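Long-range contacts in translation initiation factor eIF2B subunit gamma (Schizosaccharomyces pombe, PDB 5B04), which forms part of the eIF2B complex, which catalyses exchange of GDP for GTP on the gamma subunit of eIF2 during translation initiation: residues Ile67-Met72 with Met361-Thr366; Asn373-Ile378 with Val390-Ile395; Ile379-Val384 with Leu396-Val401. The protein carries 3 engineered substitutions. All blocks are in the same frame, centred on the assembly; numbering follows the deposited sequence.

Contacts 2 and 3 follow the same pair of neighbouring coils of a left-handed beta helix: Asn373-Ile378 runs directly into Ile379-Val384, and Val390-Ile395 into Leu396-Val401, with their centres about 12 Å apart. Contact 1 joins this helix to the nucleotidyl transferase-like domain. Its centre lies about 8 Å from that of contact 3 and about 13 Å from that of contact 2. Ile378 of contact 2 packs against both Asn69 and Met361, while Thr366 of contact 1 hydrogen-bonds through OG1 to Cys383 N and Gly380 O of contact 3.

Contact 1: residues Ile67-Met72 with Met361-Thr366; sequences IGNKPM and MVNEGT
Gly68 and Asn69 bring a loop of the nucleotidyl transferase-like domain against Met361 and Asn363, on a coil of the left-handed beta helix; the contact is a small interdomain seam. Just before it, Ile67 turns its side chain to Leu332 and Ile336 of helix 332-338, while its backbone N bonds to Lys70 O at 2.7 Å and closes the loop on itself. Gly68 follows, contributing backbone alone: its O lies 4.2 Å from Met361 SD. The methionine reaches it with a chain straight as far as the sulfur (chi2 179°) and bent only beyond, at the methyl. Asn69, at the tip of the loop, adopts a left-handed backbone conformation and points its side chain at the beta helix. Its CG stands beside its own backbone N (chi1 -82°), and the flat amide slides between Met361 CB and the side chain of Asn363. The two asparagine amides stack with their planes 8° apart, Asn69 CG to Asn363 CG being 4.0 Å, and the two side chains overlap head to tail. The Asn69 side chain also touches Ile378 on the next coil, so the loop spans two successive coils. An alanine here would keep CB but lose the amide, which would probably leave the Asn363 amide without its stacking mate and open a gap beside Met361. After Asn69 the chain turns off, and the Lys70 side chain touches Tyr75. Asn363 ND2 rests 3.9 Å from Asn69 CB and equally far from Asn69 O.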
loop_
_atom_site.group_PDB
_atom_site.type_symbol
_atom_site.label_atom_id
_atom_site.label_comp_id
_atom_site.label_asym_id
_atom_site.label_seq_id
_atom_site.Cartn_x
_atom_site.Cartn_y
_atom_site.Cartn_z
ATOM N N ILE E 67 44.427 5.365 56.789
ATOM C CA ILE E 67 44.271 4.136 56.026
ATOM C C ILE E 67 45.373 4.110 54.964
ATOM O O ILE E 67 46.380 3.429 55.134
ATOM C CB ILE E 67 42.855 3.990 55.398
ATOM C CG1 ILE E 67 41.866 3.400 56.409
ATOM C CG2 ILE E 67 42.865 3.014 54.232
ATOM C CD1 ILE E 67 41.664 4.202 57.669
ATOM N N GLY E 68 45.221 4.884 53.895
ATOM C CA GLY E 68 46.232 4.906 52.857
ATOM C C GLY E 68 47.037 6.183 52.911
ATOM O O GLY E 68 47.037 6.966 51.960
ATOM N N ASN E 69 47.720 6.383 54.036
ATOM C CA ASN E 69 48.388 7.643 54.349
ATOM C C ASN E 69 47.400 8.805 54.318
ATOM O O ASN E 69 47.772 9.953 54.082
ATOM C CB ASN E 69 49.555 7.897 53.393
ATOM C CG ASN E 69 50.809 7.153 53.802
ATOM O OD1 ASN E 69 50.986 6.812 54.972
ATOM N ND2 ASN E 69 51.687 6.897 52.840
ATOM N N LYS E 70 46.133 8.481 54.555
ATOM C CA LYS E 70 45.072 9.465 54.699
ATOM C C LYS E 70 44.188 9.042 55.862
ATOM O O LYS E 70 43.845 7.866 55.980
ATOM C CB LYS E 70 44.243 9.588 53.418
ATOM C CG LYS E 70 44.986 10.172 52.231
ATOM C CD LYS E 70 44.088 10.224 51.005
ATOM C CE LYS E 70 44.822 10.795 49.803
ATOM N NZ LYS E 70 43.978 10.767 48.577
ATOM N N PRO E 71 43.826 9.998 56.730
ATOM C CA PRO E 71 42.980 9.723 57.897
ATOM C C PRO E 71 41.686 9.003 57.525
ATOM O O PRO E 71 41.186 9.165 56.412
ATOM C CB PRO E 71 42.691 11.118 58.454
ATOM C CG PRO E 71 43.870 11.924 58.038
ATOM C CD PRO E 71 44.248 11.408 56.679
ATOM N N MET E 72 41.166 8.211 58.456
ATOM C CA MET E 72 39.979 7.395 58.226
ATOM C C MET E 72 38.781 8.224 57.771
ATOM O O MET E 72 37.997 7.790 56.928
ATOM C CB MET E 72 39.627 6.626 59.501
ATOM C CG MET E 72 38.648 5.490 59.306
ATOM S SD MET E 72 38.340 4.609 60.846
ATOM C CE MET E 72 39.978 3.987 61.213
ATOM N N MET E 361 53.506 2.438 50.211
ATOM C CA MET E 361 53.378 3.854 50.421
ATOM C C MET E 361 54.111 4.348 51.635
ATOM O O MET E 361 54.022 3.783 52.699
ATOM C CB MET E 361 51.918 4.236 50.554
ATOM C CG MET E 361 50.966 3.350 49.797
ATOM S SD MET E 361 49.302 3.921 50.070
ATOM C CE MET E 361 49.182 5.056 48.717
ATOM N N VAL E 362 54.853 5.418 51.443
ATOM C CA VAL E 362 55.569 6.071 52.502
ATOM C C VAL E 362 55.289 7.549 52.384
ATOM O O VAL E 362 55.315 8.087 51.297
ATOM C CB VAL E 362 57.049 5.856 52.288
ATOM C CG1 VAL E 362 57.398 6.238 50.869
ATOM C CG2 VAL E 362 57.848 6.660 53.281
ATOM N N ASN E 363 55.029 8.218 53.494
ATOM C CA ASN E 363 54.617 9.612 53.431
ATOM C C ASN E 363 55.710 10.639 53.447
ATOM O O ASN E 363 56.859 10.320 53.247
ATOM C CB ASN E 363 53.586 9.955 54.486
ATOM C CG ASN E 363 52.471 10.796 53.929
ATOM O OD1 ASN E 363 52.509 11.206 52.784
ATOM N ND2 ASN E 363 51.473 11.051 54.738
ATOM N N GLU E 364 55.311 11.889 53.627
ATOM C CA GLU E 364 56.210 13.032 53.643
ATOM C C GLU E 364 57.093 13.218 54.867
ATOM O O GLU E 364 56.784 12.773 55.963
ATOM C CB GLU E 364 55.412 14.296 53.418
ATOM C CG GLU E 364 54.449 14.189 52.260
ATOM C CD GLU E 364 53.413 15.282 52.278
ATOM O OE1 GLU E 364 53.603 16.265 53.016
ATOM O OE2 GLU E 364 52.406 15.150 51.559
ATOM N N GLY E 365 58.196 13.912 54.641
ATOM C CA GLY E 365 59.189 14.250 55.646
ATOM C C GLY E 365 59.870 13.036 56.252
ATOM O O GLY E 365 60.834 13.163 57.009
ATOM N N THR E 366 59.360 11.855 55.915
ATOM C CA THR E 366 59.859 10.600 56.466
ATOM C C THR E 366 61.181 10.176 55.845
ATOM O O THR E 366 61.227 9.733 54.699
ATOM C CB THR E 366 58.839 9.460 56.271
ATOM O OG1 THR E 366 57.693 9.699 57.096
ATOM C CG2 THR E 366 59.452 8.116 56.644
#

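Contact 2: residues Asn373-Ile378 with Val390-Ile395; sequences NIKKSI and VVSNSI
Lys375 and Ser392 occupy equivalent places on two successive coils of the left-handed parallel beta helix, where strands 373-375 and 390-392 are paired 4.8 Å apart and 3° from parallel. From CB outward the lysine side chain lies along the neighbouring coil. Its CB lies near Val391 O, which also accepts the Lys375 backbone N. CG stands anti to that N (chi1 175°), and bends at chi2 and chi3 then fold the chain over the neighbouring serine: CD comes to 3.5 Å from Ser392 OG, CE passes almost as close, and NZ ends in a weak hydrogen bond to the same oxygen. On the other face of the sheet Ile374 and Val391 stack in register, with Ile374 CG2 against Val391 CB at 3.9 Å; both are buried. The principle of the fold is that matching residues stack, and the corner obeys it too. Lys376 and Asn393 both take left-handed backbone angles, so the two segments turn together, with Asn393 OD1 beside Lys376 CB at 3.7 Å. Past the corner the polar groups point inward. Ser394 OG bonds to Ser392 O and to Cys411 N of the following coil, tying a third layer into the stack. Ile378 N then resumes the strand pairing with a 3.1 Å bond to Ser394 O. Within the turn, Ser377 OG accepts Ser394 N at 2.8 Å, nearly straight at 162°.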
loop_
_atom_site.group_PDB
_atom_site.type_symbol
_atom_site.label_atom_id
_atom_site.label_comp_id
_atom_site.label_asym_id
_atom_site.label_seq_id
_atom_site.Cartn_x
_atom_site.Cartn_y
_atom_site.Cartn_z
ATOM N N ASN E 373 65.295 -2.351 54.320
ATOM C CA ASN E 373 64.365 -2.674 53.261
ATOM C C ASN E 373 62.957 -2.530 53.780
ATOM O O ASN E 373 62.634 -3.002 54.857
ATOM C CB ASN E 373 64.474 -4.021 52.558
ATOM C CG ASN E 373 65.892 -4.429 52.288
ATOM O OD1 ASN E 373 66.402 -4.255 51.194
ATOM N ND2 ASN E 373 66.528 -5.004 53.281
ATOM N N ILE E 374 62.124 -1.875 52.990
ATOM C CA ILE E 374 60.697 -1.734 53.263
ATOM C C ILE E 374 59.886 -2.427 52.170
ATOM O O ILE E 374 59.792 -1.947 51.041
ATOM C CB ILE E 374 60.269 -0.253 53.388
ATOM C CG1 ILE E 374 60.990 0.613 52.356
ATOM C CG2 ILE E 374 60.561 0.266 54.784
ATOM C CD1 ILE E 374 60.437 2.019 52.249
ATOM N N LYS E 375 59.311 -3.571 52.524
ATOM C CA LYS E 375 58.572 -4.398 51.579
ATOM C C LYS E 375 57.105 -4.511 51.976
ATOM O O LYS E 375 56.793 -4.945 53.083
ATOM C CB LYS E 375 59.200 -5.790 51.498
ATOM C CG LYS E 375 58.444 -6.775 50.623
ATOM C CD LYS E 375 58.253 -8.107 51.338
ATOM C CE LYS E 375 59.554 -8.610 51.944
ATOM N NZ LYS E 375 59.373 -9.895 52.678
ATOM N N LYS E 376 56.214 -4.113 51.070
ATOM C CA LYS E 376 54.772 -4.228 51.286
ATOM C C LYS E 376 54.318 -3.562 52.585
ATOM O O LYS E 376 53.782 -4.227 53.465
ATOM C CB LYS E 376 54.354 -5.704 51.298
ATOM C CG LYS E 376 54.557 -6.432 49.978
ATOM C CD LYS E 376 54.437 -7.940 50.159
ATOM C CE LYS E 376 54.413 -8.663 48.821
ATOM N NZ LYS E 376 54.786 -10.100 48.951
ATOM N N SER E 377 54.532 -2.254 52.709
ATOM C CA SER E 377 54.203 -1.567 53.955
ATOM C C SER E 377 53.867 -0.083 53.791
ATOM O O SER E 377 54.497 0.629 53.012
ATOM C CB SER E 377 55.357 -1.715 54.949
ATOM O OG SER E 377 55.420 -3.035 55.459
ATOM N N ILE E 378 52.878 0.376 54.551
ATOM C CA ILE E 378 52.464 1.775 54.513
ATOM C C ILE E 378 53.117 2.555 55.651
ATOM O O ILE E 378 52.983 2.193 56.820
ATOM C CB ILE E 378 50.927 1.920 54.595
ATOM C CG1 ILE E 378 50.274 1.577 53.251
ATOM C CG2 ILE E 378 50.542 3.337 54.995
ATOM C CD1 ILE E 378 50.200 0.093 52.937
ATOM N N VAL E 390 64.263 -4.230 58.514
ATOM C CA VAL E 390 63.282 -4.705 57.541
ATOM C C VAL E 390 61.848 -4.496 58.027
ATOM O O VAL E 390 61.509 -4.836 59.160
ATOM C CB VAL E 390 63.533 -6.204 57.301
ATOM C CG1 VAL E 390 62.375 -6.819 56.529
ATOM C CG2 VAL E 390 64.841 -6.404 56.552
ATOM N N VAL E 391 61.016 -3.918 57.163
ATOM C CA VAL E 391 59.600 -3.714 57.462
ATOM C C VAL E 391 58.729 -4.413 56.421
ATOM O O VAL E 391 58.717 -4.024 55.253
ATOM C CB VAL E 391 59.235 -2.216 57.504
ATOM C CG1 VAL E 391 57.795 -2.036 57.951
ATOM C CG2 VAL E 391 60.173 -1.463 58.427
ATOM N N SER E 392 58.000 -5.443 56.845
ATOM C CA SER E 392 57.193 -6.233 55.918
ATOM C C SER E 392 55.745 -6.395 56.381
ATOM O O SER E 392 55.487 -6.643 57.560
ATOM C CB SER E 392 57.825 -7.610 55.709
ATOM O OG SER E 392 57.187 -8.307 54.653
ATOM N N ASN E 393 54.816 -6.260 55.434
ATOM C CA ASN E 393 53.376 -6.345 55.696
ATOM C C ASN E 393 52.933 -5.508 56.889
ATOM O O ASN E 393 52.027 -5.893 57.627
ATOM C CB ASN E 393 52.950 -7.800 55.903
ATOM C CG ASN E 393 52.523 -8.469 54.611
ATOM O OD1 ASN E 393 52.380 -7.814 53.579
ATOM N ND2 ASN E 393 52.306 -9.777 54.665
ATOM N N SER E 394 53.568 -4.356 57.065
ATOM C CA SER E 394 53.302 -3.526 58.229
ATOM C C SER E 394 52.689 -2.183 57.863
ATOM O O SER E 394 52.690 -1.778 56.703
ATOM C CB SER E 394 54.587 -3.308 59.027
ATOM O OG SER E 394 55.029 -4.520 59.613
ATOM N N ILE E 395 52.144 -1.502 58.847
ATOM C CA ILE E 395 51.646 -0.171 58.636
ATOM C C ILE E 395 52.242 0.764 59.655
ATOM O O ILE E 395 52.201 0.495 60.834
ATOM C CB ILE E 395 50.141 -0.145 58.794
ATOM C CG1 ILE E 395 49.499 -1.023 57.748
ATOM C CG2 ILE E 395 49.625 1.255 58.625
ATOM C CD1 ILE E 395 48.307 -1.754 58.286
#

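Contact 3: residues Ile379-Val384 with Leu396-Val401; sequences IGKNCV and LMDNIV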
loop_
_atom_site.group_PDB
_atom_site.type_symbol
_atom_site.label_atom_id
_atom_site.label_comp_id
_atom_site.label_asym_id
_atom_site.label_seq_id
_atom_site.Cartn_x
_atom_site.Cartn_y
_atom_site.Cartn_z
ATOM N N ILE E 379 53.830 3.622 55.302
ATOM C CA ILE E 379 54.550 4.422 56.288
ATOM C C ILE E 379 54.002 5.846 56.366
ATOM O O ILE E 379 53.811 6.505 55.345
ATOM C CB ILE E 379 56.057 4.474 55.972
ATOM C CG1 ILE E 379 56.615 3.057 55.824
ATOM C CG2 ILE E 379 56.808 5.239 57.052
ATOM C CD1 ILE E 379 58.116 3.003 55.641
ATOM N N GLY E 380 53.761 6.313 57.589
ATOM C CA GLY E 380 53.176 7.621 57.817
ATOM C C GLY E 380 54.091 8.795 57.518
ATOM O O GLY E 380 55.043 8.679 56.746
ATOM N N LYS E 381 53.799 9.930 58.146
ATOM C CA LYS E 381 54.477 11.183 57.835
ATOM C C LYS E 381 55.635 11.474 58.792
ATOM O O LYS E 381 55.569 11.144 59.975
ATOM C CB LYS E 381 53.468 12.334 57.853
ATOM C CG LYS E 381 53.670 13.356 56.746
ATOM C CD LYS E 381 52.447 14.236 56.532
ATOM C CE LYS E 381 51.664 14.450 57.817
ATOM N NZ LYS E 381 50.327 15.045 57.544
ATOM N N ASN E 382 56.672 12.119 58.257
ATOM C CA ASN E 382 57.941 12.412 58.942
ATOM C C ASN E 382 58.393 11.367 59.971
ATOM O O ASN E 382 58.561 11.659 61.155
ATOM C CB ASN E 382 57.891 13.813 59.581
ATOM C CG ASN E 382 56.830 13.949 60.660
ATOM O OD1 ASN E 382 57.146 13.957 61.849
ATOM N ND2 ASN E 382 55.576 14.092 60.252
ATOM N N CYS E 383 58.613 10.147 59.489
ATOM C CA CYS E 383 59.119 9.056 60.314
ATOM C C CYS E 383 60.625 8.881 60.132
ATOM O O CYS E 383 61.210 9.410 59.188
ATOM C CB CYS E 383 58.396 7.751 59.974
ATOM S SG CYS E 383 56.648 7.730 60.407
ATOM N N VAL E 384 61.250 8.137 61.040
ATOM C CA VAL E 384 62.682 7.873 60.951
ATOM C C VAL E 384 62.978 6.379 61.010
ATOM O O VAL E 384 62.664 5.711 61.992
ATOM C CB VAL E 384 63.466 8.576 62.074
ATOM C CG1 VAL E 384 64.935 8.174 62.028
ATOM C CG2 VAL E 384 63.317 10.084 61.966
ATOM N N LEU E 396 52.774 1.881 59.202
ATOM C CA LEU E 396 53.352 2.834 60.116
ATOM C C LEU E 396 52.695 4.175 60.007
ATOM O O LEU E 396 52.629 4.759 58.949
ATOM C CB LEU E 396 54.824 2.994 59.830
ATOM C CG LEU E 396 55.657 1.736 59.916
ATOM C CD1 LEU E 396 57.065 2.084 59.515
ATOM C CD2 LEU E 396 55.626 1.220 61.335
ATOM N N MET E 397 52.271 4.691 61.138
ATOM C CA MET E 397 51.554 5.930 61.194
ATOM C C MET E 397 52.519 7.086 61.195
ATOM O O MET E 397 53.664 6.925 60.844
ATOM C CB MET E 397 50.701 5.959 62.432
ATOM C CG MET E 397 50.020 4.645 62.682
ATOM S SD MET E 397 48.291 4.951 62.978
ATOM C CE MET E 397 47.895 3.638 64.100
ATOM N N ASP E 398 52.027 8.272 61.503
ATOM C CA ASP E 398 52.836 9.468 61.454
ATOM C C ASP E 398 53.942 9.508 62.478
ATOM O O ASP E 398 53.786 9.041 63.592
ATOM C CB ASP E 398 51.954 10.679 61.682
ATOM C CG ASP E 398 50.656 10.574 60.982
ATOM O OD1 ASP E 398 50.672 10.578 59.748
ATOM O OD2 ASP E 398 49.625 10.487 61.662
ATOM N N ASN E 399 55.070 10.070 62.077
ATOM C CA ASN E 399 56.114 10.487 62.999
ATOM C C ASN E 399 56.544 9.463 64.028
ATOM O O ASN E 399 56.531 9.707 65.223
ATOM C CB ASN E 399 55.855 11.865 63.604
ATOM C CG ASN E 399 54.621 11.908 64.450
ATOM O OD1 ASN E 399 54.318 10.972 65.170
ATOM N ND2 ASN E 399 53.906 13.013 64.378
ATOM N N ILE E 400 56.893 8.290 63.542
ATOM C CA ILE E 400 57.488 7.257 64.387
ATOM C C ILE E 400 58.930 6.961 63.966
ATOM O O ILE E 400 59.248 6.900 62.781
ATOM C CB ILE E 400 56.653 5.954 64.381
ATOM C CG1 ILE E 400 56.726 5.241 63.029
ATOM C CG2 ILE E 400 55.212 6.248 64.752
ATOM C CD1 ILE E 400 55.993 3.922 63.012
ATOM N N VAL E 401 59.803 6.793 64.954
ATOM C CA VAL E 401 61.223 6.583 64.696
ATOM C C VAL E 401 61.618 5.123 64.924
ATOM O O VAL E 401 61.765 4.679 66.061
ATOM C CB VAL E 401 62.092 7.496 65.585
ATOM C CG1 VAL E 401 63.573 7.195 65.388
ATOM C CG2 VAL E 401 61.792 8.962 65.296
#
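Val384 N donates to Ile400 O at 2.9 Å, the N-H nearly straight though tilted from the plane of the carbonyl. One residue earlier a side chain takes the acceptor's part: Ile400 N points at Cys383 SG, 3.2 Å away and almost in line at 174°. The sulfur is placed for this by standing beside its own backbone N (chi1 -67°), and it also packs on Ile400 CG1 at 3.6 Å. Cys383 N, for its part, bonds to Thr366 OG1 on the preceding coil, so this cysteine ties three layers together. The two segments are successive coils of the left-handed beta helix, caught at a corner between short strands. Before the corner Ile379 stacks on Leu396 in the interior, CG1 of the isoleucine 3.8 Å from CD1 of the leucine; after it, on the opposite, outward face, Val384 CB meets Val401 CG1 at 3.6 Å. At the corner itself Asn382 and Asn399 share left-handed backbone angles, their amides turned 64° apart instead of stacked. Lys381 and Asp398 come just before it, with NZ 5.0 Å from OD1, too far for contact but near enough that their opposite charges may attract. The chemistry is thus sorted by position: Ile379 and Leu396 lie inside, the valines on the outer, partly exposed face, amides and charges at the turn, and a thiol accepts the N-H of Ile400, a buried residue at the bend.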